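Local coordinates for protein lipoteichoic acid primase (Listeria monocytogenes, PDB 4UOP) that has an extracellular catalytic domain of the sulfatase family that binds a magnesium ion, at residues Asp237-Leu242 / Lys298-Arg303; Thr245-Tyr250 / His286-Asp291. All coordinates share one frame; numbering follows the deposited sequence.

Contact 1: Asp237-Leu242 / Lys298-Arg303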
ATOM      1  N   ASP B 237      37.458   1.398  -1.032  1.00 29.97           N
ATOM      2  CA  ASP B 237      37.925   2.625  -1.676  1.00 35.33           C
ATOM      3  C   ASP B 237      37.121   2.797  -2.972  1.00 32.08           C
ATOM      4  O   ASP B 237      37.316   2.055  -3.931  1.00 32.44           O
ATOM      5  CB  ASP B 237      39.431   2.561  -1.959  1.00 39.39           C
ATOM      6  CG  ASP B 237      39.946   3.787  -2.713  1.00 46.70           C
ATOM      7  OD1 ASP B 237      39.477   4.917  -2.437  1.00 49.34           O
ATOM      8  OD2 ASP B 237      40.828   3.615  -3.588  1.00 53.31           O
ATOM      9  N   LEU B 238      36.209   3.762  -2.973  1.00 28.58           N
ATOM     10  CA  LEU B 238      35.231   3.896  -4.052  1.00 27.86           C
ATOM     11  C   LEU B 238      35.793   4.726  -5.206  1.00 27.47           C
ATOM     12  O   LEU B 238      36.438   5.744  -4.958  1.00 26.33           O
ATOM     13  CB  LEU B 238      33.970   4.586  -3.546  1.00 26.47           C
ATOM     14  CG  LEU B 238      33.049   3.808  -2.606  1.00 27.13           C
ATOM     15  CD1 LEU B 238      31.966   4.725  -2.079  1.00 27.59           C
ATOM     16  CD2 LEU B 238      32.428   2.628  -3.318  1.00 27.17           C
ATOM     17  N   PRO B 239      35.530   4.314  -6.452  1.00 27.49           N
ATOM     18  CA  PRO B 239      35.845   5.207  -7.592  1.00 28.13           C
ATOM     19  C   PRO B 239      34.950   6.447  -7.614  1.00 27.32           C
ATOM     20  O   PRO B 239      33.893   6.457  -6.978  1.00 26.12           O
ATOM     21  CB  PRO B 239      35.611   4.333  -8.813  1.00 28.54           C
ATOM     22  CG  PRO B 239      34.759   3.194  -8.358  1.00 29.91           C
ATOM     23  CD  PRO B 239      35.011   3.004  -6.893  1.00 28.42           C
ATOM     24  N   SER B 240      35.360   7.484  -8.341  1.00 25.49           N
ATOM     25  CA  SER B 240      34.679   8.781  -8.252  1.00 25.23           C
ATOM     26  C   SER B 240      33.245   8.754  -8.771  1.00 26.72           C
ATOM     27  O   SER B 240      32.426   9.592  -8.380  1.00 28.53           O
ATOM     28  CB  SER B 240      35.479   9.865  -8.992  1.00 24.84           C
ATOM     29  OG  SER B 240      35.409   9.666 -10.395  1.00 24.07           O
ATOM     30  N   ASP B 241      32.925   7.804  -9.644  1.00 27.20           N
ATOM     31  CA  ASP B 241      31.546   7.686 -10.084  1.00 28.03           C
ATOM     32  C   ASP B 241      30.641   6.972  -9.066  1.00 27.60           C
ATOM     33  O   ASP B 241      29.444   6.872  -9.302  1.00 27.58           O
ATOM     34  CB  ASP B 241      31.438   7.083 -11.480  1.00 28.85           C
ATOM     35  CG  ASP B 241      31.874   5.643 -11.568  1.00 30.39           C
ATOM     36  OD1 ASP B 241      32.178   4.992 -10.548  1.00 32.60           O
ATOM     37  OD2 ASP B 241      31.944   5.160 -12.712  1.00 32.59           O
ATOM     38  N   LEU B 242      31.210   6.533  -7.942  1.00 26.33           N
ATOM     39  CA  LEU B 242      30.431   6.024  -6.805  1.00 27.46           C
ATOM     40  C   LEU B 242      30.541   6.825  -5.508  1.00 28.55           C
ATOM     41  O   LEU B 242      29.630   6.796  -4.681  1.00 27.09           O
ATOM     42  CB  LEU B 242      30.860   4.617  -6.490  1.00 26.41           C
ATOM     43  CG  LEU B 242      30.404   3.587  -7.510  1.00 26.92           C
ATOM     44  CD1 LEU B 242      31.082   2.260  -7.258  1.00 27.48           C
ATOM     45  CD2 LEU B 242      28.894   3.441  -7.481  1.00 28.10           C
ATOM     46  N   LYS B 298      25.718   1.724 -14.040  1.00 28.56           N
ATOM     47  CA  LYS B 298      25.121   0.438 -14.433  1.00 29.71           C
ATOM     48  C   LYS B 298      26.156  -0.671 -14.642  1.00 29.43           C
ATOM     49  O   LYS B 298      25.843  -1.843 -14.440  1.00 29.09           O
ATOM     50  CB  LYS B 298      24.232   0.594 -15.667  1.00 31.41           C
ATOM     51  CG  LYS B 298      22.936   1.306 -15.351  1.00 33.09           C
ATOM     52  CD  LYS B 298      21.988   1.325 -16.533  1.00 34.63           C
ATOM     53  CE  LYS B 298      20.812   2.237 -16.235  1.00 36.38           C
ATOM     54  NZ  LYS B 298      19.812   2.218 -17.334  1.00 37.81           N
ATOM     55  N   LYS B 299      27.398  -0.320 -14.982  1.00 26.41           N
ATOM     56  CA  LYS B 299      28.452  -1.347 -15.119  1.00 26.50           C
ATOM     57  C   LYS B 299      28.785  -2.111 -13.820  1.00 24.54           C
ATOM     58  O   LYS B 299      29.475  -3.136 -13.868  1.00 25.18           O
ATOM     59  CB  LYS B 299      29.738  -0.745 -15.672  1.00 28.16           C
ATOM     60  CG  LYS B 299      30.466   0.171 -14.705  1.00 28.83           C
ATOM     61  CD  LYS B 299      31.837   0.566 -15.250  1.00 31.13           C
ATOM     62  CE  LYS B 299      32.501   1.608 -14.377  1.00 31.60           C
ATOM     63  NZ  LYS B 299      31.846   2.944 -14.485  1.00 32.39           N
ATOM     64  N   TYR B 300      28.326  -1.600 -12.675  1.00 24.02           N
ATOM     65  CA  TYR B 300      28.564  -2.242 -11.391  1.00 24.42           C
ATOM     66  C   TYR B 300      27.574  -3.351 -11.065  1.00 24.29           C
ATOM     67  O   TYR B 300      27.827  -4.155 -10.161  1.00 24.79           O
ATOM     68  CB  TYR B 300      28.573  -1.202 -10.277  1.00 26.30           C
ATOM     69  CG  TYR B 300      29.704  -0.212 -10.440  1.00 27.53           C
ATOM     70  CD1 TYR B 300      31.030  -0.632 -10.373  1.00 28.20           C
ATOM     71  CD2 TYR B 300      29.452   1.130 -10.682  1.00 28.47           C
ATOM     72  CE1 TYR B 300      32.077   0.264 -10.534  1.00 28.75           C
ATOM     73  CE2 TYR B 300      30.489   2.027 -10.845  1.00 28.74           C
ATOM     74  CZ  TYR B 300      31.796   1.583 -10.767  1.00 29.50           C
ATOM     75  OH  TYR B 300      32.841   2.462 -10.923  1.00 30.59           O
ATOM     76  N   VAL B 301      26.457  -3.374 -11.781  1.00 22.71           N
ATOM     77  CA  VAL B 301      25.405  -4.349 -11.533  1.00 22.83           C
ATOM     78  C   VAL B 301      25.900  -5.692 -12.026  1.00 22.93           C
ATOM     79  O   VAL B 301      26.495  -5.786 -13.108  1.00 23.79           O
ATOM     80  CB  VAL B 301      24.102  -3.960 -12.255  1.00 21.89           C
ATOM     81  CG1 VAL B 301      23.012  -5.002 -12.010  1.00 22.41           C
ATOM     82  CG2 VAL B 301      23.633  -2.578 -11.823  1.00 21.95           C
ATOM     83  N   ASN B 302      25.696  -6.730 -11.229  1.00 22.24           N
ATOM     84  CA  ASN B 302      26.133  -8.069 -11.595  1.00 22.90           C
ATOM     85  C   ASN B 302      25.180  -8.634 -12.642  1.00 23.75           C
ATOM     86  O   ASN B 302      23.988  -8.766 -12.383  1.00 22.99           O
ATOM     87  CB  ASN B 302      26.179  -8.963 -10.356  1.00 22.56           C
ATOM     88  CG  ASN B 302      26.834 -10.311 -10.609  1.00 23.30           C
ATOM     89  OD1 ASN B 302      26.910 -10.790 -11.735  1.00 24.47           O
ATOM     90  ND2 ASN B 302      27.276 -10.944  -9.544  1.00 24.32           N
ATOM     91  N   ARG B 303      25.718  -8.958 -13.818  1.00 24.67           N
ATOM     92  CA  ARG B 303      24.910  -9.444 -14.935  1.00 25.08           C
ATOM     93  C   ARG B 303      25.035 -10.941 -15.126  1.00 25.10           C
ATOM     94  O   ARG B 303      24.444 -11.500 -16.052  1.00 26.24           O
ATOM     95  CB  ARG B 303      25.342  -8.751 -16.233  1.00 26.63           C
ATOM     96  CG  ARG B 303      25.275  -7.232 -16.192  1.00 27.01           C
ATOM     97  CD  ARG B 303      23.886  -6.744 -15.828  1.00 27.75           C
ATOM     98  NE  ARG B 303      23.772  -5.294 -15.946  1.00 28.17           N
ATOM     99  CZ  ARG B 303      22.692  -4.585 -15.633  1.00 28.64           C
ATOM    100  NH1 ARG B 303      21.603  -5.191 -15.173  1.00 29.06           N
ATOM    101  NH2 ARG B 303      22.702  -3.257 -15.762  1.00 29.40           N
TER

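Contact 2: Thr245-Tyr250 / His286-Asp291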
ATOM      1  N   THR B 245      27.619   8.868  -3.447  1.00 31.81           N
ATOM      2  CA  THR B 245      26.382   8.578  -4.190  1.00 29.82           C
ATOM      3  C   THR B 245      25.610   7.518  -3.414  1.00 29.41           C
ATOM      4  O   THR B 245      26.206   6.820  -2.612  1.00 25.33           O
ATOM      5  CB  THR B 245      26.636   8.003  -5.611  1.00 30.49           C
ATOM      6  OG1 THR B 245      27.226   6.690  -5.547  1.00 29.38           O
ATOM      7  CG2 THR B 245      27.538   8.936  -6.447  1.00 31.98           C
ATOM      8  N   GLU B 246      24.313   7.378  -3.676  1.00 29.33           N
ATOM      9  CA  GLU B 246      23.501   6.364  -3.009  1.00 30.09           C
ATOM     10  C   GLU B 246      24.075   4.968  -3.203  1.00 26.57           C
ATOM     11  O   GLU B 246      24.185   4.218  -2.238  1.00 26.04           O
ATOM     12  CB  GLU B 246      22.047   6.394  -3.498  1.00 32.41           C
ATOM     13  CG  GLU B 246      21.206   5.227  -2.991  1.00 36.80           C
ATOM     14  CD  GLU B 246      19.737   5.343  -3.357  1.00 40.03           C
ATOM     15  OE1 GLU B 246      19.393   5.183  -4.550  1.00 42.13           O
ATOM     16  OE2 GLU B 246      18.924   5.578  -2.440  1.00 45.64           O
ATOM     17  N   LEU B 247      24.425   4.615  -4.435  1.00 23.31           N
ATOM     18  CA  LEU B 247      24.957   3.284  -4.718  1.00 23.11           C
ATOM     19  C   LEU B 247      26.296   3.057  -4.039  1.00 22.72           C
ATOM     20  O   LEU B 247      26.579   1.958  -3.549  1.00 19.73           O
ATOM     21  CB  LEU B 247      25.061   2.998  -6.225  1.00 23.76           C
ATOM     22  CG  LEU B 247      25.557   1.590  -6.599  1.00 24.80           C
ATOM     23  CD1 LEU B 247      24.601   0.523  -6.084  1.00 25.75           C
ATOM     24  CD2 LEU B 247      25.740   1.426  -8.101  1.00 26.18           C
ATOM     25  N   GLY B 248      27.126   4.097  -3.995  1.00 22.19           N
ATOM     26  CA  GLY B 248      28.398   3.984  -3.294  1.00 21.32           C
ATOM     27  C   GLY B 248      28.202   3.726  -1.819  1.00 20.24           C
ATOM     28  O   GLY B 248      28.826   2.828  -1.246  1.00 20.66           O
ATOM     29  N   ASN B 249      27.307   4.481  -1.197  1.00 19.52           N
ATOM     30  CA  ASN B 249      27.011   4.291   0.209  1.00 20.62           C
ATOM     31  C   ASN B 249      26.408   2.907   0.448  1.00 19.35           C
ATOM     32  O   ASN B 249      26.721   2.264   1.445  1.00 18.60           O
ATOM     33  CB  ASN B 249      26.077   5.380   0.724  1.00 21.97           C
ATOM     34  CG  ASN B 249      26.722   6.761   0.675  1.00 25.17           C
ATOM     35  OD1 ASN B 249      27.939   6.883   0.736  1.00 28.34           O
ATOM     36  ND2 ASN B 249      25.911   7.787   0.552  1.00 26.79           N
ATOM     37  N   TYR B 250      25.579   2.466  -0.488  1.00 18.87           N
ATOM     38  CA  TYR B 250      24.967   1.139  -0.438  1.00 18.51           C
ATOM     39  C   TYR B 250      26.043   0.076  -0.409  1.00 18.35           C
ATOM     40  O   TYR B 250      26.021  -0.795   0.443  1.00 17.46           O
ATOM     41  CB  TYR B 250      24.055   0.928  -1.635  1.00 18.30           C
ATOM     42  CG  TYR B 250      23.452  -0.450  -1.708  1.00 19.05           C
ATOM     43  CD1 TYR B 250      22.359  -0.795  -0.912  1.00 19.39           C
ATOM     44  CD2 TYR B 250      23.969  -1.399  -2.558  1.00 18.60           C
ATOM     45  CE1 TYR B 250      21.794  -2.054  -0.976  1.00 18.62           C
ATOM     46  CE2 TYR B 250      23.413  -2.663  -2.632  1.00 18.95           C
ATOM     47  CZ  TYR B 250      22.321  -2.977  -1.848  1.00 18.80           C
ATOM     48  OH  TYR B 250      21.788  -4.240  -1.929  1.00 19.23           O
ATOM     49  N   HIS B 286      14.844  -5.943  -2.298  1.00 17.34           N
ATOM     50  CA  HIS B 286      15.759  -5.073  -3.010  1.00 18.13           C
ATOM     51  C   HIS B 286      15.541  -3.647  -2.563  1.00 17.42           C
ATOM     52  O   HIS B 286      14.516  -3.311  -1.975  1.00 16.19           O
ATOM     53  CB  HIS B 286      15.564  -5.181  -4.510  1.00 18.85           C
ATOM     54  CG  HIS B 286      14.469  -4.319  -5.038  1.00 20.22           C
ATOM     55  ND1 HIS B 286      13.137  -4.588  -4.814  1.00 21.53           N
ATOM     56  CD2 HIS B 286      14.506  -3.186  -5.777  1.00 22.14           C
ATOM     57  CE1 HIS B 286      12.399  -3.663  -5.399  1.00 23.03           C
ATOM     58  NE2 HIS B 286      13.208  -2.795  -5.986  1.00 23.30           N
ATOM     59  N   ILE B 287      16.530  -2.815  -2.837  1.00 18.46           N
ATOM     60  CA  ILE B 287      16.398  -1.404  -2.537  1.00 20.07           C
ATOM     61  C   ILE B 287      16.842  -0.504  -3.697  1.00 20.95           C
ATOM     62  O   ILE B 287      16.384   0.629  -3.791  1.00 21.77           O
ATOM     63  CB  ILE B 287      17.138  -1.051  -1.216  1.00 21.18           C
ATOM     64  CG1 ILE B 287      16.668   0.294  -0.655  1.00 23.18           C
ATOM     65  CG2 ILE B 287      18.645  -1.068  -1.409  1.00 22.16           C
ATOM     66  CD1 ILE B 287      15.168   0.399  -0.460  1.00 24.13           C
ATOM     67  N   ILE B 288      17.709  -1.005  -4.572  1.00 21.24           N
ATOM     68  CA  ILE B 288      18.226  -0.219  -5.697  1.00 22.90           C
ATOM     69  C   ILE B 288      17.474  -0.617  -6.966  1.00 23.16           C
ATOM     70  O   ILE B 288      17.483  -1.786  -7.374  1.00 21.51           O
ATOM     71  CB  ILE B 288      19.734  -0.464  -5.888  1.00 22.77           C
ATOM     72  CG1 ILE B 288      20.521  -0.214  -4.582  1.00 23.80           C
ATOM     73  CG2 ILE B 288      20.259   0.357  -7.061  1.00 23.99           C
ATOM     74  CD1 ILE B 288      20.499   1.216  -4.049  1.00 24.66           C
ATOM     75  N   LYS B 289      16.793   0.346  -7.574  1.00 24.19           N
ATOM     76  CA  LYS B 289      16.175   0.124  -8.877  1.00 27.11           C
ATOM     77  C   LYS B 289      17.270   0.288  -9.923  1.00 26.35           C
ATOM     78  O   LYS B 289      17.663   1.423 -10.248  1.00 25.11           O
ATOM     79  CB  LYS B 289      15.032   1.101  -9.112  1.00 30.59           C
ATOM     80  CG  LYS B 289      13.909   0.955  -8.110  1.00 35.52           C
ATOM     81  CD  LYS B 289      12.555   1.164  -8.764  1.00 41.06           C
ATOM     82  CE  LYS B 289      11.419   0.878  -7.794  1.00 44.31           C
ATOM     83  NZ  LYS B 289      11.279   1.943  -6.765  1.00 45.92           N
ATOM     84  N   THR B 290      17.790  -0.831 -10.419  1.00 24.33           N
ATOM     85  CA  THR B 290      19.032  -0.796 -11.182  1.00 25.74           C
ATOM     86  C   THR B 290      18.844  -0.135 -12.547  1.00 28.74           C
ATOM     87  O   THR B 290      19.789   0.445 -13.071  1.00 28.19           O
ATOM     88  CB  THR B 290      19.668  -2.187 -11.357  1.00 25.32           C
ATOM     89  OG1 THR B 290      18.696  -3.097 -11.898  1.00 25.91           O
ATOM     90  CG2 THR B 290      20.178  -2.713 -10.017  1.00 25.21           C
ATOM     91  N   ASP B 291      17.642  -0.219 -13.116  1.00 30.67           N
ATOM     92  CA  ASP B 291      17.374   0.433 -14.401  1.00 34.50           C
ATOM     93  C   ASP B 291      17.307   1.963 -14.273  1.00 34.30           C
ATOM     94  O   ASP B 291      17.422   2.657 -15.278  1.00 36.01           O
ATOM     95  CB  ASP B 291      16.127  -0.153 -15.104  1.00 38.92           C
ATOM     96  CG  ASP B 291      14.837   0.059 -14.332  1.00 43.12           C
ATOM     97  OD1 ASP B 291      14.742   1.045 -13.555  1.00 48.71           O
ATOM     98  OD2 ASP B 291      13.911  -0.793 -14.503  1.00 51.54           O
TER

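Contact 1: Asp237-Leu242 / Lys298-Arg303
D241 has CG between its backbone N and carbonyl carbon (chi1 67°), and Y300 has CG trans to its own carbonyl carbon (chi1 -63°). These torsions bring carboxylate and phenol together. The phenol OH of Y300 gives a hydrogen bond to D241 OD1 over 2.6 Å. It uses the syn lone pair of OD1, which faces OD2. The carboxylate lies at the edge of the tyrosine ring, its plane 89° from that of the ring. OD2 is taken by K299, whose NZ lies 2.8 Å from D241 OD2 in a salt bridge. NZ approaches OD2 almost end-on, in line with the C-O bond. The lysine chain bends only at its end to make this bond, and its NZ also bonds to E296 O. Both carboxylate oxygens are thus gripped by consecutive residues, which should fix the rotation of the group. The charge of K299 probably helps keep D241 ionised.

The Y300 ring is packed on both faces. L242 CD1 sits over one face, 3.7 Å from the ring centroid, in a CH-pi contact. The aliphatic K299 CG covers the opposite face, 4.1 Å above the ring plane. P239 CG adds an oblique contact, 3.3 Å from Y300 OH. A type I beta turn, closed by L242 N bonding to P239 O, presents these loop residues together.

This is a surface contact between two loops of the sulfatase-family fold. L242 and Y300 both pack on F251 of helix 246-271, and P239, L242 and Y300 all touch I77 of strand 76-77.

Contact 2: Thr245-Tyr250 / His286-Asp291
The first turn of helix 246-271 faces the loop 286-291, with the CA atoms of L247 and I288 nearest at 7.7 Å. I288 carries most of the packing. Its CG1 stands over the centre of the Y250 ring, 4.0 Å from the centroid and 4° off the ring normal, a CH-pi contact. Y250 reaches it with CG anti to the backbone N (chi1 176°). I287 approaches the same ring obliquely, its CG2 3.3 Å from Y250 CE1, and two successive isoleucines therefore touch the ring. L247 CD1 also lies 4.4 Å from I288 CG1. The extended E246 chain brings its OE1 to 4.1 Å from I288 CD1.

The helix starts with an N-cap. T245 OG1 accepts from G248 N at 3.0 Å, and this oxygen is also bonded to L242 O. In the sulfatase-family domain this loop follows strand 277-283 and the magnesium ligands D284 and H285. The contact packs the helix start against the chain just past these ligands. The I287 side chain is about 7 Å from the metal.

The Y250 hydroxyl bonds to S67 O, next in sequence to the metal ligand E66. Q69 OE1 accepts from the backbone N of both I287 and I288. I287 also packs on D244 of the second subunit.

From the N terminus, strand 214-219 leads into the loop that carries 237-242, and helix 246-271 begins within 245-250. The chain then runs through strand 277-283, passes the metal ligands D284 and H285 and reaches 286-291, which closes contact 2. It goes on to 298-303, which closes contact 1. Contact 2 is therefore nested inside the loop closed by contact 1. Their centres are about 10 Å apart. L242 CD2 packs on L247 CD2 at 3.8 Å, and K298 NZ probably bonds to D291 O. Together they tie the start of helix 246-271 and its preceding loop to the long loop after strand 277-283.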